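SusD homolog (Bacteroides ovatus, PDB 4F53) probably binds mucin O-glycans at the cell surface as a SusD-like outer-membrane lipoprotein of the TPR-like class. Local coordinates at residues N294-T297 / G298-Y302; D394-K397 / G398-A401. All coordinates share one frame; numbering follows the deposited sequence.

Contacts 1 and 2 are both local, each formed by one continuous piece of loop about 32 Å from the centre of the chain, and both belong to the surface. Contact 1 lies between helix 288-291 and strand 332-335, contact 2 between helix 379-383 and helix 423-438. Their centres are about 10 Å apart, and they touch: Thr297 OG1 lies 2.9 Å from Gln399 NE2, a probable hydrogen bond, and residues of each contact pack against Phe288 and Trp317. Contact 1 rests on an aromatic ring laid against backbone, whereas contact 2 is built from successive turns, main-chain bonds and a water, with Leu396 and Asp394 buried.

Contact 1 of 2, residues N294-T297 / G298-Y302; sequences NAYT and GEESY
Gly298 lies against one face of the Tyr296 ring, its N 3.5 Å above the plane and over the ring centre. Its CA makes a CH-pi contact, 3.9 Å from the centroid of that ring and 28° off the ring normal. The ring reaches this place because Tyr296 CG stands anti to the backbone N (chi1 178°), which folds the phenol over the chain that follows. The approach is close: a beta carbon on residue 298 would collide with Tyr296 OH. At Glu299 the contact becomes polar: Tyr296 OH donates a hydrogen bond of 2.8 Å to Glu299 O, which sits at the ring edge near its plane. The hydroxyl approaches that carbonyl at a C=O...O angle of 136°. Glu300, its chain bent at chi2, brings OE1 to 4.1 Å from Tyr296 CE2, obliquely to the ring. Its carboxylate is engaged by Ser286 OG and by the backbone N atoms of Phe288 and Gly289, tying the loop to helix 288-291. Replacing Tyr296 by an alanine would probably leave Glu299 O without its hydroxyl donor and open a gap beneath Gly298. The phenol thus serves the loop twice, with its aromatic face as a platform for the glycine backbone and its hydroxyl as donor to a backbone carbonyl.

Contact 2 of 2, residues D394-K397 / G398-A401; sequences DPLK and GQSA
Two overlapping beta turns shape this loop, a type I turn from Asp394 to Lys397 followed by a type II turn from Leu396 to Gln399. The second turn is closed by Gln399 N, which donates to Leu396 O at 3.0 Å with an N-H...O angle of 159°. Gln399 also brings its side chain back over the turn, CB lying 3.3 Å from Leu396 O and CG 3.8 Å from Pro395 O. CG lies beside the backbone N, and the bend at chi2 (-67°) carries the amide out toward the loop of Thr297. A water donates to Pro395 O at 2.8 Å and to Lys397 O, joining a carbonyl inside the first turn to that of a residue the two turns share, while its bond from Gln399 NE2 is weak. The stronger partner of that NE2 is Thr297 OG1, so the amide joins this loop to the one carrying Tyr296.

The first turn carries a bond from Lys397 N to Asp394 O and is reinforced by the aspartate side chain. Asp394 OD1 accepts from Leu396 N at 3.0 Å, the donor lying 43° out of the carboxylate plane, while OD2 is held by Tyr406 N. Pro395 and Leu396 meanwhile pack against Phe288 of helix 288-291. In the second turn Gly398 has a positive phi, a conformation that favours glycine, and a beta carbon there would clash with Lys397 O. Glycine at the third position is characteristic of the type II turn, and the aspartate bonded to the backbone N two residues on defines an Asx turn, here set at the start of the type I turn.

Contact 1 of 2, residues N294-T297 / G298-Y302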
ATOM      1  N   ASN A 294      16.114 -32.693   0.511  1.00 59.19           N
ATOM      2  CA  ASN A 294      16.767 -32.992   1.788  1.00 59.98           C
ATOM      3  C   ASN A 294      18.290 -32.813   1.754  1.00 62.79           C
ATOM      4  O   ASN A 294      18.968 -33.260   2.683  1.00 64.29           O
ATOM      5  CB  ASN A 294      16.393 -34.371   2.324  1.00 64.49           C
ATOM      6  CG  ASN A 294      15.120 -34.315   3.116  1.00102.54           C
ATOM      7  OD1 ASN A 294      14.024 -34.553   2.592  1.00 96.53           O
ATOM      8  ND2 ASN A 294      15.234 -33.904   4.375  1.00100.48           N
ATOM      9  N   ALA A 295      18.821 -32.078   0.756  1.00 56.81           N
ATOM     10  CA  ALA A 295      20.257 -31.776   0.698  1.00 56.65           C
ATOM     11  C   ALA A 295      20.600 -30.605   1.650  1.00 60.02           C
ATOM     12  O   ALA A 295      21.759 -30.455   2.037  1.00 61.45           O
ATOM     13  CB  ALA A 295      20.679 -31.458  -0.728  1.00 57.19           C
ATOM     14  N   TYR A 296      19.583 -29.796   2.044  1.00 53.39           N
ATOM     15  CA  TYR A 296      19.716 -28.652   2.958  1.00 51.13           C
ATOM     16  C   TYR A 296      20.155 -29.118   4.360  1.00 57.75           C
ATOM     17  O   TYR A 296      19.517 -29.999   4.950  1.00 57.64           O
ATOM     18  CB  TYR A 296      18.386 -27.891   3.024  1.00 48.63           C
ATOM     19  CG  TYR A 296      18.373 -26.717   3.977  1.00 45.68           C
ATOM     20  CD1 TYR A 296      19.112 -25.565   3.709  1.00 45.16           C
ATOM     21  CD2 TYR A 296      17.572 -26.730   5.117  1.00 45.30           C
ATOM     22  CE1 TYR A 296      19.105 -24.482   4.586  1.00 42.94           C
ATOM     23  CE2 TYR A 296      17.500 -25.624   5.962  1.00 45.43           C
ATOM     24  CZ  TYR A 296      18.289 -24.511   5.707  1.00 50.80           C
ATOM     25  OH  TYR A 296      18.252 -23.439   6.565  1.00 50.11           O
ATOM     26  N   THR A 297      21.242 -28.518   4.889  1.00 56.39           N
ATOM     27  CA  THR A 297      21.848 -28.911   6.174  1.00 57.71           C
ATOM     28  C   THR A 297      21.442 -28.016   7.343  1.00 60.38           C
ATOM     29  O   THR A 297      21.724 -28.355   8.499  1.00 60.08           O
ATOM     30  CB  THR A 297      23.387 -28.962   6.073  1.00 64.56           C
ATOM     31  OG1 THR A 297      23.901 -27.637   5.941  1.00 68.01           O
ATOM     32  CG2 THR A 297      23.872 -29.840   4.933  1.00 62.82           C
ATOM     33  N   GLY A 298      20.818 -26.886   7.047  1.00 56.64           N
ATOM     34  CA  GLY A 298      20.387 -25.951   8.078  1.00 55.80           C
ATOM     35  C   GLY A 298      19.088 -26.355   8.754  1.00 59.65           C
ATOM     36  O   GLY A 298      18.646 -27.504   8.661  1.00 59.20           O
ATOM     37  N   GLU A 299      18.465 -25.386   9.416  1.00 56.35           N
ATOM     38  CA  GLU A 299      17.193 -25.532  10.122  1.00 56.06           C
ATOM     39  C   GLU A 299      16.098 -24.743   9.400  1.00 54.26           C
ATOM     40  O   GLU A 299      16.405 -23.821   8.635  1.00 52.25           O
ATOM     41  CB  GLU A 299      17.330 -25.023  11.573  1.00 58.74           C
ATOM     42  CG  GLU A 299      18.412 -25.729  12.392  1.00 80.44           C
ATOM     43  CD  GLU A 299      19.576 -24.897  12.921  1.00117.35           C
ATOM     44  OE1 GLU A 299      19.466 -23.648  12.976  1.00120.47           O
ATOM     45  OE2 GLU A 299      20.603 -25.510  13.296  1.00111.95           O
ATOM     46  N   GLU A 300      14.831 -25.103   9.633  1.00 48.26           N
ATOM     47  CA  GLU A 300      13.691 -24.350   9.085  1.00 45.43           C
ATOM     48  C   GLU A 300      13.270 -23.299  10.100  1.00 46.52           C
ATOM     49  O   GLU A 300      13.308 -23.567  11.299  1.00 47.04           O
ATOM     50  CB  GLU A 300      12.503 -25.259   8.702  1.00 46.09           C
ATOM     51  CG  GLU A 300      12.859 -26.418   7.768  1.00 54.02           C
ATOM     52  CD  GLU A 300      13.306 -26.178   6.334  1.00 60.24           C
ATOM     53  OE1 GLU A 300      13.464 -25.007   5.921  1.00 43.18           O
ATOM     54  OE2 GLU A 300      13.508 -27.188   5.618  1.00 58.15           O
ATOM     55  N   SER A 301      12.912 -22.086   9.627  1.00 41.67           N
ATOM     56  CA  SER A 301      12.487 -20.979  10.500  1.00 39.16           C
ATOM     57  C   SER A 301      11.659 -19.994   9.730  1.00 38.43           C
ATOM     58  O   SER A 301      11.440 -20.185   8.535  1.00 37.64           O
ATOM     59  CB  SER A 301      13.716 -20.275  11.076  1.00 42.75           C
ATOM     60  OG  SER A 301      14.530 -19.769  10.030  1.00 49.58           O
ATOM     61  N   TYR A 302      11.231 -18.919  10.384  1.00 34.55           N
ATOM     62  CA  TYR A 302      10.569 -17.807   9.686  1.00 33.29           C
ATOM     63  C   TYR A 302      11.675 -16.979   9.069  1.00 37.42           C
ATOM     64  O   TYR A 302      12.444 -16.343   9.801  1.00 38.00           O
ATOM     65  CB  TYR A 302       9.695 -16.979  10.623  1.00 31.88           C
ATOM     66  CG  TYR A 302       8.488 -17.728  11.124  1.00 31.93           C
ATOM     67  CD1 TYR A 302       7.441 -18.065  10.263  1.00 33.19           C
ATOM     68  CD2 TYR A 302       8.358 -18.057  12.471  1.00 32.27           C
ATOM     69  CE1 TYR A 302       6.290 -18.698  10.733  1.00 29.08           C
ATOM     70  CE2 TYR A 302       7.194 -18.665  12.957  1.00 31.90           C
ATOM     71  CZ  TYR A 302       6.172 -18.992  12.078  1.00 36.82           C
ATOM     72  OH  TYR A 302       5.047 -19.641  12.524  1.00 46.85           O
TER

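Contact 2 of 2, residues D394-K397 / G398-A401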
ATOM      1  N   ASP A 394      21.578 -14.832   5.281  1.00 43.92           N
ATOM      2  CA  ASP A 394      21.005 -15.639   4.194  1.00 43.20           C
ATOM      3  C   ASP A 394      21.080 -17.161   4.582  1.00 48.31           C
ATOM      4  O   ASP A 394      22.178 -17.699   4.739  1.00 49.77           O
ATOM      5  CB  ASP A 394      21.710 -15.360   2.834  1.00 44.81           C
ATOM      6  CG  ASP A 394      21.107 -16.045   1.603  1.00 49.22           C
ATOM      7  OD1 ASP A 394      20.321 -17.022   1.771  1.00 48.37           O
ATOM      8  OD2 ASP A 394      21.444 -15.637   0.476  1.00 49.02           O
ATOM      9  N   PRO A 395      19.925 -17.857   4.768  1.00 44.92           N
ATOM     10  CA  PRO A 395      19.981 -19.283   5.186  1.00 44.98           C
ATOM     11  C   PRO A 395      20.579 -20.229   4.139  1.00 48.39           C
ATOM     12  O   PRO A 395      20.917 -21.384   4.460  1.00 49.72           O
ATOM     13  CB  PRO A 395      18.520 -19.632   5.465  1.00 44.88           C
ATOM     14  CG  PRO A 395      17.732 -18.639   4.671  1.00 47.80           C
ATOM     15  CD  PRO A 395      18.527 -17.379   4.652  1.00 43.74           C
ATOM     16  N   LEU A 396      20.734 -19.739   2.901  1.00 42.54           N
ATOM     17  CA  LEU A 396      21.281 -20.544   1.813  1.00 42.88           C
ATOM     18  C   LEU A 396      22.802 -20.356   1.638  1.00 48.49           C
ATOM     19  O   LEU A 396      23.420 -21.103   0.874  1.00 49.38           O
ATOM     20  CB  LEU A 396      20.532 -20.248   0.505  1.00 42.07           C
ATOM     21  CG  LEU A 396      19.057 -20.743   0.454  1.00 44.57           C
ATOM     22  CD1 LEU A 396      18.444 -20.447  -0.874  1.00 43.51           C
ATOM     23  CD2 LEU A 396      18.957 -22.243   0.737  1.00 46.04           C
ATOM     24  N   LYS A 397      23.410 -19.413   2.389  1.00 46.51           N
ATOM     25  CA  LYS A 397      24.854 -19.141   2.366  1.00 48.50           C
ATOM     26  C   LYS A 397      25.650 -20.423   2.707  1.00 54.72           C
ATOM     27  O   LYS A 397      25.377 -21.071   3.722  1.00 54.42           O
ATOM     28  CB  LYS A 397      25.219 -17.989   3.318  1.00 49.79           C
ATOM     29  CG  LYS A 397      26.702 -17.643   3.281  1.00 61.19           C
ATOM     30  CD  LYS A 397      27.130 -16.928   4.536  1.00 68.93           C
ATOM     31  CE  LYS A 397      28.617 -16.688   4.561  1.00 72.10           C
ATOM     32  NZ  LYS A 397      28.999 -15.838   5.713  1.00 81.28           N
ATOM     33  N   GLY A 398      26.566 -20.795   1.811  1.00 52.17           N
ATOM     34  CA  GLY A 398      27.389 -21.988   1.953  1.00 53.56           C
ATOM     35  C   GLY A 398      26.717 -23.323   1.651  1.00 58.55           C
ATOM     36  O   GLY A 398      27.379 -24.363   1.739  1.00 60.56           O
ATOM     37  N   GLN A 399      25.401 -23.330   1.317  1.00 53.04           N
ATOM     38  CA  GLN A 399      24.670 -24.566   0.998  1.00 52.37           C
ATOM     39  C   GLN A 399      25.089 -25.121  -0.379  1.00 58.66           C
ATOM     40  O   GLN A 399      25.679 -24.403  -1.188  1.00 59.27           O
ATOM     41  CB  GLN A 399      23.141 -24.368   1.065  1.00 50.82           C
ATOM     42  CG  GLN A 399      22.580 -24.156   2.475  1.00 43.95           C
ATOM     43  CD  GLN A 399      22.698 -25.382   3.366  1.00 62.49           C
ATOM     44  OE1 GLN A 399      22.319 -26.499   2.999  1.00 52.21           O
ATOM     45  NE2 GLN A 399      23.160 -25.187   4.589  1.00 57.80           N
ATOM     46  N   SER A 400      24.808 -26.405  -0.614  1.00 57.19           N
ATOM     47  CA  SER A 400      25.169 -27.133  -1.830  1.00 59.45           C
ATOM     48  C   SER A 400      24.594 -26.493  -3.105  1.00 62.47           C
ATOM     49  O   SER A 400      23.374 -26.332  -3.229  1.00 60.31           O
ATOM     50  CB  SER A 400      24.719 -28.584  -1.729  1.00 64.07           C
ATOM     51  OG  SER A 400      25.321 -29.338  -2.763  1.00 77.41           O
ATOM     52  N   ALA A 401      25.504 -26.126  -4.052  1.00 59.90           N
ATOM     53  CA  ALA A 401      25.217 -25.497  -5.354  1.00 58.98           C
ATOM     54  C   ALA A 401      24.570 -24.096  -5.212  1.00 60.09           C
ATOM     55  O   ALA A 401      24.152 -23.523  -6.223  1.00 59.27           O
ATOM     56  CB  ALA A 401      24.323 -26.403  -6.204  1.00 59.40           C
TER
HETATM   57  O   HOH W   1      23.360 -22.033   5.743  1.00 56.77           O